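Local atomic coordinates of Rho guanine nucleotide exchange factor 11 (Homo sapiens, PDB entry 5JHH), a protein that probably activates Rho-family GTPases by promoting release of bound GDP so that GTP can take its place. Residues E34-D45 and L70-C81; M58-L66 and A127-Q135. All coordinates share one frame; numbering follows the deposited sequence. Where two conformers were deposited one is given.

Interaction 1: residues E34-D45 and L70-C81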
loop_
_atom_site.group_PDB
_atom_site.type_symbol
_atom_site.label_atom_id
_atom_site.label_comp_id
_atom_site.label_asym_id
_atom_site.label_seq_id
_atom_site.Cartn_x
_atom_site.Cartn_y
_atom_site.Cartn_z
ATOM N N GLU A 34 17.504 -0.784 11.046
ATOM C CA GLU A 34 16.832 -0.452 12.299
ATOM C C GLU A 34 17.378 0.826 12.918
ATOM O O GLU A 34 16.618 1.727 13.301
ATOM C CB GLU A 34 16.911 -1.581 13.268
ATOM C CG GLU A 34 16.051 -1.396 14.487
ATOM C CD GLU A 34 14.538 -1.445 14.214
ATOM O OE1 GLU A 34 14.058 -1.957 13.168
ATOM O OE2 GLU A 34 13.816 -0.962 15.106
ATOM N N ALA A 35 18.691 0.963 12.946
ATOM C CA ALA A 35 19.277 2.162 13.502
ATOM C C ALA A 35 18.861 3.351 12.621
ATOM O O ALA A 35 18.552 4.468 13.068
ATOM C CB ALA A 35 20.809 2.031 13.541
ATOM N N SER A 36 18.855 3.110 11.334
ATOM C CA SER A 36 18.487 4.155 10.433
ATOM C C SER A 36 17.020 4.588 10.682
ATOM O O SER A 36 16.669 5.740 10.647
ATOM C CB SER A 36 18.657 3.668 9.027
ATOM O OG SER A 36 18.351 4.775 8.266
ATOM N N HIS A 37 16.169 3.623 10.974
ATOM C CA HIS A 37 14.771 3.924 11.162
ATOM C C HIS A 37 14.564 4.740 12.423
ATOM O O HIS A 37 13.891 5.757 12.448
ATOM C CB HIS A 37 13.950 2.647 11.183
ATOM C CG HIS A 37 12.525 2.904 11.453
ATOM N ND1 HIS A 37 11.947 2.633 12.674
ATOM C CD2 HIS A 37 11.587 3.522 10.718
ATOM C CE1 HIS A 37 10.697 3.049 12.662
ATOM N NE2 HIS A 37 10.468 3.611 11.493
ATOM N N LEU A 38 15.226 4.321 13.457
ATOM C CA LEU A 38 15.296 5.082 14.678
ATOM C C LEU A 38 15.724 6.501 14.416
ATOM O O LEU A 38 15.188 7.440 14.989
ATOM C CB LEU A 38 16.224 4.385 15.642
ATOM C CG LEU A 38 16.346 4.932 17.055
ATOM C CD1 LEU A 38 14.983 5.181 17.685
ATOM C CD2 LEU A 38 17.126 3.934 17.899
ATOM N N ARG A 39 16.677 6.679 13.519
ATOM C CA ARG A 39 17.125 8.026 13.193
ATOM C C ARG A 39 15.960 8.835 12.660
ATOM O O ARG A 39 15.722 9.967 13.101
ATOM C CB ARG A 39 18.258 7.995 12.170
ATOM C CG ARG A 39 19.052 9.293 12.070
ATOM C CD ARG A 39 19.567 9.525 10.645
ATOM N NE ARG A 39 19.620 10.943 10.330
ATOM C CZ ARG A 39 18.806 11.558 9.478
ATOM N NH1 ARG A 39 18.945 12.837 9.277
ATOM N NH2 ARG A 39 17.869 10.899 8.810
ATOM N N THR A 40 15.198 8.238 11.749
ATOM C CA THR A 40 14.087 8.933 11.155
ATOM C C THR A 40 13.037 9.307 12.187
ATOM O O THR A 40 12.466 10.381 12.132
ATOM C CB THR A 40 13.442 8.076 10.076
ATOM O OG1 THR A 40 14.407 7.792 9.084
ATOM C CG2 THR A 40 12.290 8.773 9.406
ATOM N N LEU A 41 12.775 8.439 13.141
ATOM C CA LEU A 41 11.832 8.807 14.154
ATOM C C LEU A 41 12.327 9.983 14.986
ATOM O O LEU A 41 11.505 10.809 15.453
ATOM C CB LEU A 41 11.495 7.652 15.077
ATOM C CG LEU A 41 10.916 6.418 14.408
ATOM C CD1 LEU A 41 10.697 5.341 15.469
ATOM C CD2 LEU A 41 9.623 6.700 13.686
ATOM N N ARG A 42 13.632 10.052 15.221
ATOM C CA ARG A 42 14.174 11.147 16.045
ATOM C C ARG A 42 14.204 12.436 15.290
ATOM O O ARG A 42 14.097 13.498 15.897
ATOM C CB ARG A 42 15.553 10.862 16.604
ATOM C CG ARG A 42 15.484 9.799 17.671
ATOM C CD ARG A 42 16.834 9.545 18.292
ATOM N NE ARG A 42 16.663 8.854 19.568
ATOM C CZ ARG A 42 17.287 7.742 19.901
ATOM N NH1 ARG A 42 17.033 7.176 21.070
ATOM N NH2 ARG A 42 18.177 7.206 19.069
ATOM N N VAL A 43 14.267 12.339 13.970
ATOM C CA VAL A 43 14.048 13.503 13.143
ATOM C C VAL A 43 12.605 13.982 13.288
ATOM O O VAL A 43 12.376 15.180 13.464
ATOM C CB VAL A 43 14.312 13.222 11.673
ATOM C CG1 VAL A 43 13.891 14.402 10.824
ATOM C CG2 VAL A 43 15.785 12.947 11.462
ATOM N N LEU A 44 11.634 13.061 13.260
ATOM C CA LEU A 44 10.279 13.482 13.423
ATOM C C LEU A 44 10.134 14.186 14.762
ATOM O O LEU A 44 9.393 15.175 14.896
ATOM C CB LEU A 44 9.307 12.299 13.379
ATOM C CG LEU A 44 9.107 11.611 12.037
ATOM C CD1 LEU A 44 8.272 10.359 12.223
ATOM C CD2 LEU A 44 8.394 12.545 11.061
ATOM N N ASP A 45 10.806 13.652 15.771
ATOM C CA ASP A 45 10.661 14.206 17.120
ATOM C C ASP A 45 11.242 15.602 17.205
ATOM O O ASP A 45 10.599 16.532 17.635
ATOM C CB ASP A 45 11.361 13.312 18.117
ATOM C CG ASP A 45 11.122 13.731 19.525
ATOM O OD1 ASP A 45 9.973 14.056 19.820
ATOM O OD2 ASP A 45 12.068 13.722 20.344
ATOM N N LEU A 70 4.567 9.213 20.004
ATOM C CA LEU A 70 5.867 9.194 19.404
ATOM C C LEU A 70 6.977 8.756 20.342
ATOM O O LEU A 70 7.798 7.969 19.967
ATOM C CB LEU A 70 6.185 10.541 18.771
ATOM C CG LEU A 70 7.450 10.655 17.942
ATOM C CD1 LEU A 70 7.544 9.612 16.892
ATOM C CD2 LEU A 70 7.636 12.003 17.312
ATOM N N PRO A 71 6.951 9.337 21.624
ATOM C CA PRO A 71 8.033 8.878 22.495
ATOM C C PRO A 71 7.990 7.405 22.801
ATOM O O PRO A 71 9.009 6.829 22.986
ATOM C CB PRO A 71 7.846 9.670 23.768
ATOM C CG PRO A 71 7.148 10.864 23.378
ATOM C CD PRO A 71 6.162 10.383 22.427
ATOM N N GLU A 72 6.809 6.830 22.832
ATOM C CA GLU A 72 6.617 5.404 23.078
ATOM C C GLU A 72 7.108 4.622 21.885
ATOM O O GLU A 72 7.734 3.571 22.026
ATOM C CB GLU A 72 5.141 5.090 23.305
ATOM C CG GLU A 72 4.599 5.545 24.654
ATOM C CD GLU A 72 4.124 7.015 24.767
ATOM O OE1 GLU A 72 4.274 7.904 23.869
ATOM O OE2 GLU A 72 3.573 7.292 25.854
ATOM N N LEU A 73 6.788 5.136 20.707
ATOM C CA LEU A 73 7.212 4.537 19.459
ATOM C C LEU A 73 8.716 4.495 19.352
ATOM O O LEU A 73 9.291 3.461 19.077
ATOM C CB LEU A 73 6.631 5.280 18.271
ATOM C CG LEU A 73 6.808 4.595 16.933
ATOM C CD1 LEU A 73 6.120 3.250 16.923
ATOM C CD2 LEU A 73 6.165 5.481 15.876
ATOM N N ILE A 74 9.348 5.582 19.727
ATOM C CA ILE A 74 10.785 5.658 19.700
ATOM C C ILE A 74 11.422 4.647 20.656
ATOM O O ILE A 74 12.404 3.975 20.292
ATOM C CB ILE A 74 11.223 7.079 20.042
ATOM C CG1 ILE A 74 11.002 7.980 18.817
ATOM C CG2 ILE A 74 12.633 7.120 20.586
ATOM C CD1 ILE A 74 11.269 9.466 19.089
ATOM N N GLU A 75 10.878 4.531 21.861
ATOM C CA GLU A 75 11.385 3.557 22.819
ATOM C C GLU A 75 11.172 2.059 22.410
ATOM O O GLU A 75 12.032 1.226 22.607
ATOM C CB GLU A 75 10.793 3.868 24.179
ATOM C CG GLU A 75 11.358 3.043 25.341
ATOM C CD GLU A 75 12.879 2.954 25.348
ATOM O OE1 GLU A 75 13.571 3.903 24.893
ATOM O OE2 GLU A 75 13.366 1.892 25.781
ATOM N N ILE A 76 10.064 1.732 21.772
ATOM C CA ILE A 76 9.923 0.434 21.148
ATOM C C ILE A 76 11.165 0.101 20.333
ATOM O O ILE A 76 11.689 -1.031 20.393
ATOM C CB ILE A 76 8.778 0.398 20.113
ATOM C CG1 ILE A 76 7.394 0.473 20.740
ATOM C CG2 ILE A 76 8.867 -0.811 19.191
ATOM C CD1 ILE A 76 7.079 -0.612 21.674
ATOM N N HIS A 77 11.546 1.019 19.453
ATOM C CA HIS A 77 12.648 0.737 18.532
ATOM C C HIS A 77 14.039 0.919 19.143
ATOM O O HIS A 77 14.982 0.232 18.739
ATOM C CB HIS A 77 12.544 1.537 17.236
ATOM C CG HIS A 77 11.433 1.103 16.357
ATOM N ND1 HIS A 77 11.550 0.057 15.477
ATOM C CD2 HIS A 77 10.172 1.576 16.212
ATOM C CE1 HIS A 77 10.415 -0.103 14.832
ATOM N NE2 HIS A 77 9.556 0.793 15.274
ATOM N N ASN A 78 14.181 1.851 20.059
ATOM C CA ASN A 78 15.462 2.090 20.689
ATOM C C ASN A 78 15.859 0.898 21.566
ATOM O O ASN A 78 16.968 0.405 21.468
ATOM C CB ASN A 78 15.352 3.336 21.528
ATOM C CG ASN A 78 16.623 3.660 22.298
ATOM O OD1 ASN A 78 17.656 3.968 21.727
ATOM N ND2 ASN A 78 16.522 3.618 23.605
ATOM N N SER A 79 14.926 0.391 22.350
ATOM C CA SER A 79 15.196 -0.757 23.177
ATOM C C SER A 79 15.676 -1.894 22.306
ATOM O O SER A 79 16.696 -2.489 22.567
ATOM C CB SER A 79 13.973 -1.160 24.009
ATOM O OG SER A 79 12.878 -1.571 23.184
ATOM N N TRP A 80 14.965 -2.177 21.233
ATOM C CA TRP A 80 15.366 -3.264 20.355
ATOM C C TRP A 80 16.744 -2.982 19.750
ATOM O O TRP A 80 17.629 -3.830 19.708
ATOM C CB TRP A 80 14.330 -3.473 19.235
ATOM C CG TRP A 80 14.380 -4.820 18.628
ATOM C CD1 TRP A 80 14.597 -5.979 19.290
ATOM C CD2 TRP A 80 14.163 -5.178 17.247
ATOM N NE1 TRP A 80 14.546 -7.037 18.424
ATOM C CE2 TRP A 80 14.298 -6.574 17.161
ATOM C CE3 TRP A 80 13.932 -4.444 16.065
ATOM C CZ2 TRP A 80 14.142 -7.280 15.948
ATOM C CZ3 TRP A 80 13.780 -5.116 14.875
ATOM C CH2 TRP A 80 13.887 -6.543 14.821
ATOM N N CYS A 81 16.905 -1.769 19.279
ATOM C CA CYS A 81 18.176 -1.339 18.775
ATOM C C CYS A 81 19.315 -1.552 19.778
ATOM O O CYS A 81 20.373 -2.006 19.401
ATOM C CB CYS A 81 18.092 0.112 18.464
ATOM S SG CYS A 81 18.797 0.450 16.899
#
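Leu38 is the central knob of this helix pair, its branched end set into a hollow formed by Ile74, His77, Asn78 and Cys81. The helices run antiparallel (155°), with axes 9.7 Å apart. Of the knob's two methyls, CD2 presses on the backbone at Asn78 CA (3.7 Å) while CD1 lies by the Ile74 side chain. Next along the seam, Leu41 CB meets Ile74 CG1 at 3.8 Å, and Leu41 CD1 reaches in between Leu73 and the imidazole of His77. At one end, Leu70 CD2 fits against Asp45 CA at 3.7 Å; at the other, Cys81 SG rests on the backbone of Ala35. The inner flank is polar. His77 ND1 donates a short bond to Glu34 OE2 (2.5 Å, 164°), syn on the carboxylate, which lies nearly coplanar with the ring. A bend at chi2 (68°) turns the Glu34 carboxylate to this edge and places it beside the rim of Trp80. The His77 ring has Ile76 over one face, toward the rim, and the edge of His37 toward the other, an edge-to-face pair with centroids 4.6 Å apart. Glu166 hydrogen-bonds to His77 NE2, and Arg169 and Tyr173 hold Glu34 OE1, tying the seam to helix 165-182. With an alanine here instead of His77, Glu34 OE2 and Glu166 would probably lose the imidazole that links them, and the His37 edge the face it meets. On the outer flank, Arg42 reaches Asn78 OD1 through only a weak bond. Antiparallel packing round a single knob in a hole, with a polar network on one flank, suits the elongated helical bundle of a Dbl-homology (RhoGEF) domain.

Interaction 2: residues M58-L66 and A127-Q135; sequences MPREELARL and ALELIKTKQ
A salt bridge between Glu62 and Lys134 together with an apolar cluster joins the short helix 60-66 to helix 124-137, within the helical RhoGEF region. The axes are 10.1 Å apart at 131°, and the segments diverge from one end to the other. At the narrow end, where the CA atoms of Leu66 and Ala127 lie 5.4 Å apart, the small alanine makes room: its CB touches Leu66 CD1 at 3.9 Å. The other Leu66 methyl, CD2, crosses to Ile131 CD1 (3.8 Å). That same isoleucine methyl also receives Met58 CE, brought across by a bend at the end of the methionine chain (chi3 65°), and so has apolar neighbours from both ends of segment 58-66. Long side chains bridge the wider end. Lys134 approaches from the opposite direction to the extended Glu62, turning at chi3 and chi4 (both -86°) to bring NZ 2.6 Å from Glu62 OE1, on its syn lone pair. Leu130 CD1 packs against the same oxygen at 3.5 Å. Phe141 of helix 139-150 touches both Met58 and Lys134. Because Lys134 is buried, with Glu138 offering only a long, weak second ion pair, the Glu62 carboxylate is likely to be the main group that stabilises its charge.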
loop_
_atom_site.group_PDB
_atom_site.type_symbol
_atom_site.label_atom_id
_atom_site.label_comp_id
_atom_site.label_asym_id
_atom_site.label_seq_id
_atom_site.Cartn_x
_atom_site.Cartn_y
_atom_site.Cartn_z
ATOM N N MET A 58 -0.024 24.477 16.622
ATOM C CA MET A 58 -1.406 24.032 16.487
ATOM C C MET A 58 -1.971 23.659 17.842
ATOM O O MET A 58 -1.224 23.497 18.803
ATOM C CB MET A 58 -1.489 22.880 15.491
ATOM C CG MET A 58 -1.050 21.492 16.005
ATOM S SD MET A 58 -1.027 20.228 14.690
ATOM C CE MET A 58 0.241 20.811 13.593
ATOM N N PRO A 59 -3.300 23.581 17.945
ATOM C CA PRO A 59 -3.895 23.171 19.211
ATOM C C PRO A 59 -3.364 21.810 19.657
ATOM O O PRO A 59 -3.136 20.946 18.809
ATOM C CB PRO A 59 -5.395 23.069 18.884
ATOM C CG PRO A 59 -5.589 23.926 17.670
ATOM C CD PRO A 59 -4.308 23.861 16.910
ATOM N N ARG A 60 -3.199 21.610 20.959
ATOM C CA ARG A 60 -2.664 20.358 21.451
ATOM C C ARG A 60 -3.545 19.164 21.047
ATOM O O ARG A 60 -3.038 18.099 20.724
ATOM C CB ARG A 60 -2.467 20.420 22.960
ATOM C CG ARG A 60 -1.094 19.917 23.399
ATOM C CD ARG A 60 -0.014 21.003 23.402
ATOM N NE ARG A 60 0.710 21.020 24.676
ATOM C CZ ARG A 60 1.646 21.904 24.979
ATOM N NH1 ARG A 60 2.244 21.865 26.161
ATOM N NH2 ARG A 60 1.987 22.827 24.089
ATOM N N GLU A 61 -4.852 19.358 20.989
ATOM C CA GLU A 61 -5.752 18.302 20.565
ATOM C C GLU A 61 -5.433 17.851 19.144
ATOM O O GLU A 61 -5.486 16.650 18.863
ATOM C CB GLU A 61 -7.204 18.762 20.647
ATOM C CG GLU A 61 -7.671 19.042 22.086
ATOM C CD GLU A 61 -7.331 20.443 22.617
ATOM O OE1 GLU A 61 -6.688 21.284 21.919
ATOM O OE2 GLU A 61 -7.707 20.720 23.769
ATOM N N GLU A 62 -5.062 18.795 18.261
ATOM C CA GLU A 62 -4.685 18.418 16.903
ATOM C C GLU A 62 -3.337 17.754 16.870
ATOM O O GLU A 62 -3.156 16.786 16.167
ATOM C CB GLU A 62 -4.680 19.600 15.937
ATOM C CG GLU A 62 -6.058 20.016 15.461
ATOM C CD GLU A 62 -6.057 21.361 14.709
ATOM O OE1 GLU A 62 -5.020 21.727 14.060
ATOM O OE2 GLU A 62 -7.113 22.048 14.774
ATOM N N LEU A 63 -2.375 18.310 17.577
ATOM C CA LEU A 63 -1.053 17.762 17.567
ATOM C C LEU A 63 -1.076 16.286 18.083
ATOM O O LEU A 63 -0.399 15.412 17.535
ATOM C CB LEU A 63 -0.146 18.629 18.418
ATOM C CG LEU A 63 1.322 18.275 18.410
ATOM C CD1 LEU A 63 1.896 18.361 17.002
ATOM C CD2 LEU A 63 2.049 19.171 19.371
ATOM N N ALA A 64 -1.897 15.995 19.076
ATOM C CA ALA A 64 -1.927 14.641 19.614
ATOM C C ALA A 64 -2.458 13.687 18.572
ATOM O O ALA A 64 -2.056 12.520 18.552
ATOM C CB ALA A 64 -2.754 14.535 20.897
ATOM N N ARG A 65 -3.320 14.164 17.677
ATOM C CA ARG A 65 -3.836 13.267 16.656
ATOM C C ARG A 65 -2.808 13.000 15.569
ATOM O O ARG A 65 -2.818 11.946 14.944
ATOM C CB ARG A 65 -5.202 13.730 16.103
ATOM C CG ARG A 65 -6.309 13.387 17.120
ATOM C CD ARG A 65 -7.724 13.730 16.680
ATOM N NE ARG A 65 -7.878 15.164 16.459
ATOM C CZ ARG A 65 -8.555 16.010 17.254
ATOM N NH1 ARG A 65 -9.182 15.579 18.342
ATOM N NH2 ARG A 65 -8.621 17.307 16.947
ATOM N N LEU A 66 -1.921 13.952 15.344
ATOM C CA LEU A 66 -0.891 13.809 14.336
ATOM C C LEU A 66 0.296 12.968 14.873
ATOM O O LEU A 66 0.838 12.185 14.166
ATOM C CB LEU A 66 -0.418 15.180 13.916
ATOM C CG LEU A 66 0.823 15.194 13.041
ATOM C CD1 LEU A 66 0.522 14.567 11.713
ATOM C CD2 LEU A 66 1.284 16.630 12.836
ATOM N N ALA A 127 -4.989 13.092 9.550
ATOM C CA ALA A 127 -4.189 14.168 10.120
ATOM C C ALA A 127 -3.355 14.883 9.059
ATOM O O ALA A 127 -3.155 16.114 9.126
ATOM C CB ALA A 127 -3.271 13.641 11.195
ATOM N N LEU A 128 -2.844 14.127 8.102
ATOM C CA LEU A 128 -2.049 14.740 7.058
ATOM C C LEU A 128 -2.858 15.602 6.111
ATOM O O LEU A 128 -2.336 16.553 5.620
ATOM C CB LEU A 128 -1.352 13.676 6.238
ATOM C CG LEU A 128 -0.199 13.012 6.952
ATOM C CD1 LEU A 128 0.366 11.869 6.101
ATOM C CD2 LEU A 128 0.895 14.026 7.290
ATOM N N GLU A 129 -4.081 15.212 5.788
ATOM C CA GLU A 129 -4.996 16.074 5.058
ATOM C C GLU A 129 -5.297 17.372 5.828
ATOM O O GLU A 129 -5.306 18.452 5.263
ATOM C CB GLU A 129 -6.309 15.345 4.763
ATOM C CG GLU A 129 -6.443 14.886 3.310
ATOM C CD GLU A 129 -6.438 16.051 2.294
ATOM O OE1 GLU A 129 -6.940 17.165 2.603
ATOM O OE2 GLU A 129 -5.952 15.847 1.162
ATOM N N LEU A 130 -5.517 17.268 7.123
ATOM C CA LEU A 130 -5.622 18.472 7.948
ATOM C C LEU A 130 -4.368 19.369 7.843
ATOM O O LEU A 130 -4.493 20.583 7.708
ATOM C CB LEU A 130 -5.893 18.107 9.404
ATOM C CG LEU A 130 -6.185 19.143 10.518
ATOM C CD1 LEU A 130 -5.012 19.399 11.483
ATOM C CD2 LEU A 130 -6.751 20.483 10.006
ATOM N N ILE A 131 -3.179 18.788 7.962
ATOM C CA ILE A 131 -1.945 19.564 7.878
ATOM C C ILE A 131 -1.879 20.251 6.512
ATOM O O ILE A 131 -1.435 21.370 6.401
ATOM C CB ILE A 131 -0.671 18.687 8.025
ATOM C CG1 ILE A 131 -0.022 18.867 9.377
ATOM C CG2 ILE A 131 0.441 19.138 7.077
ATOM C CD1 ILE A 131 -0.951 18.715 10.538
ATOM N N LYS A 132 -2.292 19.559 5.470
ATOM C CA LYS A 132 -2.229 20.132 4.166
ATOM C C LYS A 132 -3.158 21.339 4.101
ATOM O O LYS A 132 -2.830 22.359 3.521
ATOM C CB LYS A 132 -2.625 19.101 3.140
ATOM C CG LYS A 132 -2.177 19.441 1.743
ATOM C CD LYS A 132 -1.783 18.189 0.973
ATOM C CE LYS A 132 -2.992 17.409 0.500
ATOM N NZ LYS A 132 -2.655 16.658 -0.743
ATOM N N THR A 133 -4.312 21.225 4.726
ATOM C CA THR A 133 -5.270 22.317 4.690
ATOM C C THR A 133 -4.687 23.489 5.437
ATOM O O THR A 133 -4.681 24.636 4.956
ATOM C CB THR A 133 -6.584 21.884 5.321
ATOM O OG1 THR A 133 -7.156 20.891 4.487
ATOM C CG2 THR A 133 -7.532 23.028 5.443
ATOM N N LYS A 134 -4.164 23.179 6.613
ATOM C CA LYS A 134 -3.558 24.181 7.458
ATOM C C LYS A 134 -2.478 24.982 6.737
ATOM O O LYS A 134 -2.338 26.159 6.960
ATOM C CB LYS A 134 -2.969 23.520 8.676
ATOM C CG LYS A 134 -2.995 24.409 9.861
ATOM C CD LYS A 134 -2.546 23.681 11.125
ATOM C CE LYS A 134 -3.710 22.956 11.767
ATOM N NZ LYS A 134 -4.489 23.831 12.685
ATOM N N GLN A 135 -1.664 24.317 5.939
ATOM C CA GLN A 135 -0.576 24.968 5.218
ATOM C C GLN A 135 -1.132 25.908 4.161
ATOM O O GLN A 135 -0.553 26.930 3.877
ATOM C CB GLN A 135 0.318 23.914 4.520
ATOM C CG GLN A 135 1.452 23.359 5.372
ATOM C CD GLN A 135 2.194 22.203 4.707
ATOM O OE1 GLN A 135 3.282 22.373 4.194
ATOM N NE2 GLN A 135 1.608 21.023 4.735
#

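Overall arrangement
The segments of the two interactions alternate along the chain: 34-45, 58-66, 70-81, then 127-135. Helix 60-66 therefore falls between the two helices paired in interaction 1, following helix 18-54 and preceding helix 70-89, yet it packs instead on helix 124-137. The centres of the contacts are about 22 Å apart and, apart from adjoining in the sequence, their segments do not touch, so they join different helix pairs within one RhoGEF domain range. Each includes a segment that reaches the other protein of the assembly: Ser36 hydrogen-bonds to an acidic side chain there, and Lys132 forms a salt bridge with another. A glycerol, probably from crystallisation, lies about 3 Å from the Trp80 side chain in interaction 1.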